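Local coordinates for uncharacterized protein (Bacteroides thetaiotaomicron VPI-5482, PDB 3KNY) that is of unknown function, a two-domain protein of the BT_3535-like family that is probably made as a lipoprotein, at residues A[53-58]-A[93-98]; A[184-189]-A[213-218]. All blocks are in the same frame, centred on the assembly; numbering follows the deposited sequence.

Contact 1: residues A[53-58]-A[93-98]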
loop_
_atom_site.group_PDB
_atom_site.type_symbol
_atom_site.label_atom_id
_atom_site.label_comp_id
_atom_site.label_asym_id
_atom_site.label_seq_id
_atom_site.Cartn_x
_atom_site.Cartn_y
_atom_site.Cartn_z
ATOM N N TYR A 53 2.739 -9.190 -3.163
ATOM C CA TYR A 53 2.128 -7.941 -2.719
ATOM C C TYR A 53 0.623 -8.113 -2.632
ATOM O O TYR A 53 0.023 -8.836 -3.440
ATOM C CB TYR A 53 2.404 -6.809 -3.715
ATOM C CG TYR A 53 3.844 -6.429 -3.886
ATOM C CD1 TYR A 53 4.666 -7.099 -4.797
ATOM C CD2 TYR A 53 4.391 -5.371 -3.147
ATOM C CE1 TYR A 53 6.011 -6.730 -4.955
ATOM C CE2 TYR A 53 5.726 -5.000 -3.293
ATOM C CZ TYR A 53 6.530 -5.674 -4.193
ATOM O OH TYR A 53 7.839 -5.288 -4.321
ATOM N N GLU A 54 0.014 -7.448 -1.664
ATOM C CA GLU A 54 -1.419 -7.423 -1.575
ATOM C C GLU A 54 -1.793 -6.095 -2.168
ATOM O O GLU A 54 -1.478 -5.056 -1.599
ATOM C CB GLU A 54 -1.880 -7.621 -0.144
ATOM C CG GLU A 54 -1.667 -9.080 0.286
ATOM C CD GLU A 54 -1.870 -9.327 1.767
ATOM O OE1 GLU A 54 -1.477 -8.444 2.587
ATOM O OE2 GLU A 54 -2.395 -10.421 2.098
ATOM N N ILE A 55 -2.454 -6.153 -3.327
ATOM C CA ILE A 55 -2.566 -5.028 -4.251
ATOM C C ILE A 55 -3.945 -4.354 -4.247
ATOM O O ILE A 55 -4.980 -5.001 -4.242
ATOM C CB ILE A 55 -2.228 -5.509 -5.694
ATOM C CG1 ILE A 55 -0.859 -6.205 -5.721
ATOM C CG2 ILE A 55 -2.239 -4.357 -6.672
ATOM C CD1 ILE A 55 -0.445 -6.840 -7.078
ATOM N N ASN A 56 -3.941 -3.034 -4.239
ATOM C CA ASN A 56 -5.159 -2.263 -4.403
ATOM C C ASN A 56 -5.233 -1.860 -5.870
ATOM O O ASN A 56 -4.370 -1.139 -6.354
ATOM C CB ASN A 56 -5.167 -1.025 -3.506
ATOM C CG ASN A 56 -6.379 -0.157 -3.739
ATOM O OD1 ASN A 56 -6.904 -0.120 -4.838
ATOM N ND2 ASN A 56 -6.827 0.547 -2.714
ATOM N N TYR A 57 -6.284 -2.320 -6.556
ATOM C CA TYR A 57 -6.474 -2.082 -7.997
ATOM C C TYR A 57 -7.311 -0.833 -8.306
ATOM O O TYR A 57 -7.626 -0.588 -9.463
ATOM C CB TYR A 57 -7.064 -3.337 -8.675
ATOM C CG TYR A 57 -6.090 -4.513 -8.717
ATOM C CD1 TYR A 57 -5.079 -4.583 -9.686
ATOM C CD2 TYR A 57 -6.166 -5.544 -7.779
ATOM C CE1 TYR A 57 -4.159 -5.665 -9.722
ATOM C CE2 TYR A 57 -5.246 -6.622 -7.798
ATOM C CZ TYR A 57 -4.253 -6.674 -8.777
ATOM O OH TYR A 57 -3.361 -7.734 -8.782
ATOM N N SER A 58 -7.621 -0.017 -7.296
ATOM C CA SER A 58 -8.459 1.183 -7.479
ATOM C C SER A 58 -8.054 2.057 -8.672
ATOM O O SER A 58 -8.889 2.752 -9.235
ATOM C CB SER A 58 -8.443 2.073 -6.229
ATOM O OG SER A 58 -7.236 2.841 -6.187
ATOM N N GLY A 93 4.404 -6.595 1.332
ATOM C CA GLY A 93 3.431 -5.766 2.021
ATOM C C GLY A 93 2.316 -5.366 1.070
ATOM O O GLY A 93 2.069 -6.041 0.079
ATOM N N PHE A 94 1.661 -4.254 1.358
ATOM C CA PHE A 94 0.619 -3.724 0.492
ATOM C C PHE A 94 1.206 -2.940 -0.682
ATOM O O PHE A 94 2.387 -2.573 -0.636
ATOM C CB PHE A 94 -0.295 -2.844 1.301
ATOM C CG PHE A 94 -0.896 -3.543 2.477
ATOM C CD1 PHE A 94 -1.838 -4.537 2.292
ATOM C CD2 PHE A 94 -0.509 -3.218 3.776
ATOM C CE1 PHE A 94 -2.409 -5.196 3.367
ATOM C CE2 PHE A 94 -1.084 -3.871 4.879
ATOM C CZ PHE A 94 -2.041 -4.867 4.665
ATOM N N LEU A 95 0.398 -2.742 -1.741
ATOM C CA LEU A 95 0.783 -1.947 -2.918
ATOM C C LEU A 95 -0.387 -1.090 -3.416
ATOM O O LEU A 95 -1.494 -1.589 -3.536
ATOM C CB LEU A 95 1.268 -2.855 -4.046
ATOM C CG LEU A 95 1.829 -2.193 -5.313
ATOM C CD1 LEU A 95 3.099 -1.447 -4.974
ATOM C CD2 LEU A 95 2.077 -3.238 -6.435
ATOM N N ASN A 96 -0.134 0.200 -3.647
ATOM C CA ASN A 96 -1.073 1.144 -4.275
ATOM C C ASN A 96 -0.408 1.685 -5.494
ATOM O O ASN A 96 0.820 1.795 -5.538
ATOM C CB ASN A 96 -1.308 2.401 -3.459
ATOM C CG ASN A 96 -2.111 2.160 -2.253
ATOM O OD1 ASN A 96 -2.907 1.236 -2.184
ATOM N ND2 ASN A 96 -1.917 2.996 -1.272
ATOM N N ILE A 97 -1.228 2.079 -6.460
ATOM C CA ILE A 97 -0.762 2.690 -7.676
ATOM C C ILE A 97 -1.320 4.102 -7.625
ATOM O O ILE A 97 -2.545 4.290 -7.608
ATOM C CB ILE A 97 -1.286 1.929 -8.884
ATOM C CG1 ILE A 97 -1.205 0.404 -8.634
ATOM C CG2 ILE A 97 -0.544 2.376 -10.149
ATOM C CD1 ILE A 97 0.155 -0.128 -8.459
ATOM N N ALA A 98 -0.428 5.088 -7.546
ATOM C CA ALA A 98 -0.850 6.480 -7.438
ATOM C C ALA A 98 -1.542 6.896 -8.725
ATOM O O ALA A 98 -1.309 6.310 -9.795
ATOM C CB ALA A 98 0.325 7.377 -7.175
#

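Contact 2: residues A[184-189]-A[213-218]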
loop_
_atom_site.group_PDB
_atom_site.type_symbol
_atom_site.label_atom_id
_atom_site.label_comp_id
_atom_site.label_asym_id
_atom_site.label_seq_id
_atom_site.Cartn_x
_atom_site.Cartn_y
_atom_site.Cartn_z
ATOM N N LYS A 184 15.293 2.620 -5.010
ATOM C CA LYS A 184 15.681 2.905 -6.402
ATOM C C LYS A 184 15.733 1.662 -7.286
ATOM O O LYS A 184 15.617 1.776 -8.501
ATOM C CB LYS A 184 16.994 3.694 -6.452
ATOM C CG LYS A 184 16.871 5.099 -5.866
ATOM C CD LYS A 184 18.229 5.804 -5.767
ATOM C CE LYS A 184 18.082 7.331 -5.629
ATOM N NZ LYS A 184 19.393 8.036 -5.481
ATOM N N ASP A 185 15.878 0.479 -6.690
ATOM C CA ASP A 185 15.815 -0.763 -7.480
ATOM C C ASP A 185 14.380 -1.098 -7.909
ATOM O O ASP A 185 14.103 -1.271 -9.096
ATOM C CB ASP A 185 16.346 -1.953 -6.684
ATOM C CG ASP A 185 17.734 -1.754 -6.213
ATOM O OD1 ASP A 185 18.540 -1.199 -6.987
ATOM O OD2 ASP A 185 18.010 -2.154 -5.064
ATOM N N LYS A 186 13.487 -1.207 -6.923
ATOM C CA LYS A 186 12.088 -1.556 -7.145
ATOM C C LYS A 186 11.314 -0.385 -7.726
ATOM O O LYS A 186 10.245 -0.581 -8.289
ATOM C CB LYS A 186 11.427 -1.970 -5.834
ATOM C CG LYS A 186 12.151 -3.070 -5.075
ATOM C CD LYS A 186 11.300 -3.528 -3.934
ATOM C CE LYS A 186 12.025 -4.417 -2.963
ATOM N NZ LYS A 186 11.327 -4.320 -1.668
ATOM N N LYS A 187 11.855 0.826 -7.575
ATOM C CA LYS A 187 11.216 2.061 -8.050
ATOM C C LYS A 187 9.858 2.268 -7.370
ATOM O O LYS A 187 8.887 2.665 -8.008
ATOM C CB LYS A 187 11.108 2.063 -9.579
ATOM C CG LYS A 187 12.478 1.867 -10.280
ATOM C CD LYS A 187 12.370 1.628 -11.811
ATOM C CE LYS A 187 13.628 0.948 -12.369
ATOM N NZ LYS A 187 14.867 1.399 -11.636
ATOM N N LEU A 188 9.817 1.985 -6.064
ATOM C CA LEU A 188 8.623 2.159 -5.227
ATOM C C LEU A 188 8.905 3.099 -4.053
ATOM O O LEU A 188 10.051 3.226 -3.619
ATOM C CB LEU A 188 8.196 0.807 -4.642
ATOM C CG LEU A 188 7.773 -0.300 -5.598
ATOM C CD1 LEU A 188 7.504 -1.582 -4.798
ATOM C CD2 LEU A 188 6.544 0.128 -6.375
ATOM N N ILE A 189 7.855 3.732 -3.532
ATOM C CA ILE A 189 7.921 4.434 -2.252
ATOM C C ILE A 189 7.475 3.429 -1.210
ATOM O O ILE A 189 6.497 2.771 -1.433
ATOM C CB ILE A 189 6.991 5.653 -2.232
ATOM C CG1 ILE A 189 7.445 6.686 -3.280
ATOM C CG2 ILE A 189 6.975 6.316 -0.873
ATOM C CD1 ILE A 189 6.451 7.836 -3.509
ATOM N N THR A 213 4.070 -2.431 6.318
ATOM C CA THR A 213 4.707 -1.701 5.232
ATOM C C THR A 213 3.799 -1.683 4.004
ATOM O O THR A 213 3.248 -2.691 3.603
ATOM C CB THR A 213 6.073 -2.301 4.866
ATOM O OG1 THR A 213 6.959 -2.198 5.990
ATOM C CG2 THR A 213 6.716 -1.574 3.693
ATOM N N GLY A 214 3.631 -0.507 3.440
ATOM C CA GLY A 214 2.891 -0.332 2.238
ATOM C C GLY A 214 3.784 0.303 1.187
ATOM O O GLY A 214 4.605 1.187 1.493
ATOM N N PHE A 215 3.603 -0.150 -0.053
ATOM C CA PHE A 215 4.362 0.328 -1.189
ATOM C C PHE A 215 3.478 1.120 -2.130
ATOM O O PHE A 215 2.278 0.890 -2.227
ATOM C CB PHE A 215 5.024 -0.844 -1.918
ATOM C CG PHE A 215 6.116 -1.511 -1.117
ATOM C CD1 PHE A 215 5.824 -2.535 -0.250
ATOM C CD2 PHE A 215 7.435 -1.066 -1.204
ATOM C CE1 PHE A 215 6.837 -3.151 0.500
ATOM C CE2 PHE A 215 8.451 -1.656 -0.465
ATOM C CZ PHE A 215 8.142 -2.709 0.395
HETATM N N MSE A 216 4.087 2.065 -2.829
HETATM C CA MSE A 216 3.359 2.932 -3.724
HETATM C C MSE A 216 4.117 3.101 -5.047
HETATM O O MSE A 216 5.315 3.416 -5.048
HETATM C CB MSE A 216 3.157 4.270 -3.034
HETATM C CG MSE A 216 2.205 4.192 -1.889
HETATM SE SE MSE A 216 2.154 5.814 -0.864
HETATM C CE MSE A 216 3.665 5.562 0.313
ATOM N N ILE A 217 3.436 2.850 -6.169
ATOM C CA ILE A 217 4.019 3.187 -7.466
ATOM C C ILE A 217 3.861 4.699 -7.589
ATOM O O ILE A 217 2.737 5.194 -7.700
ATOM C CB ILE A 217 3.355 2.488 -8.682
ATOM C CG1 ILE A 217 3.523 0.967 -8.597
ATOM C CG2 ILE A 217 3.998 3.007 -9.996
ATOM C CD1 ILE A 217 3.173 0.209 -9.897
ATOM N N PRO A 218 4.979 5.435 -7.550
ATOM C CA PRO A 218 4.922 6.893 -7.596
ATOM C C PRO A 218 4.319 7.399 -8.896
ATOM O O PRO A 218 4.591 6.790 -9.932
ATOM C CB PRO A 218 6.389 7.324 -7.516
ATOM C CG PRO A 218 7.210 6.102 -7.626
ATOM C CD PRO A 218 6.342 4.905 -7.677
ATOM O OXT PRO A 218 3.585 8.394 -8.942
#

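Contact 1: residues A[53-58]-A[93-98]
Ile55 and Leu95 pair across two parallel strands, and their side chains lie on one face of the sheet with Tyr53. Leu95 CD2 comes 4.2 Å from Ile55 CG1, while Leu95 CB sits 4.1 Å from Tyr53 CD2. Met49 of helix 40-49 touches both Ile55 and Leu95, and Ile79 of helix 66-84 packs on Tyr53, making this the closely filled side. Three backbone hydrogen bonds join the strands: Glu54 N to Gly93 O, Leu95 N to Glu54 O and Asn56 N to Leu95 O. On the other face the Glu54 side chain crosses that of Phe94 at a slant, its carboxylate turned nearly parallel to the ring (planes 19° apart), with Glu54 OE1 3.5 Å from Phe94 CE1; OE1 is also hydrogen-bonded to Tyr91 OH and OE2 to Met15 N. The contact is looser at partly exposed Asn56, whose CB lies 3.5 Å from Asn96 OD1, the amide planes nearly perpendicular (83°). Asn56 CG is anti to the backbone N (chi1 176°), and Asn56 OD1 accepts a hydrogen bond from Ser58 N at 2.6 Å, forming an Asx turn. An alanine here would probably leave Ser58 N without that acceptor and the turn less firmly set. With helix 66-84 between them in sequence, the two strands form a beta-alpha-beta crossover.

Contact 2: residues A[184-189]-A[213-218]
The Phe215 ring is met obliquely by Leu188, whose CD1 lies 3.6 Å from CD2 of the ring, the two side chains crossing at about a right angle. Lys186 NZ also approaches obliquely, 4.1 Å from Phe215 CE2, but its charge is paired with Glu92 in a salt bridge. These residues belong to the beta hairpin of strands 188-201 and 204-217, near the point where the first strand begins and the second ends. Ile189 and Met216 form an antiparallel hydrogen-bonded pair: Ile189 N donates to Met216 O at 3.0 Å, and Met216 N to Ile189 O at 2.9 Å. Just before the pair, Lys187 and Leu188 together face Asp183 in a G1 beta bulge. Leu188 CD2 reaches Ile217 CG1 on the same side as Phe215, toward helix 66-84. On the other face Ile189 CG2 meets CE of Met216, a selenomethionine whose chain bends at its last torsion (chi3 -84°). The Ile189 and Pro218 side chains run alongside one another but point opposite ways, Ile189 CD1 4.0 Å from Pro218 CB. At the chain terminus, Pro218 OXT forms a salt bridge with Lys126 NZ and a hydrogen bond with Tyr147 OH.

How the contacts relate
Contacts 1 and 2 lie in series along the chain, yet adjoin in one mixed sheet, their centres about 10 Å apart. Strand 93-97 is the shared border: it pairs with 53-55 in contact 1 and, also in parallel, with the 213-217 end of contact 2. Probable hydrogen bonds run from Phe215 N to Phe94 O (2.8 Å) and from Asn96 N to Phe215 O (2.9 Å). The side chains continue the seam, with Leu95 CD1 3.7 Å from Phe215 CB and Ile97 CD1 packed against Ile217 CD1. Arg68 of helix 66-84 ties the ends of segments 93-98 and 213-218, hydrogen-bonding to Ala98 O and Pro218 O. The crossover is thus joined to the C-terminal hairpin; no active site is known.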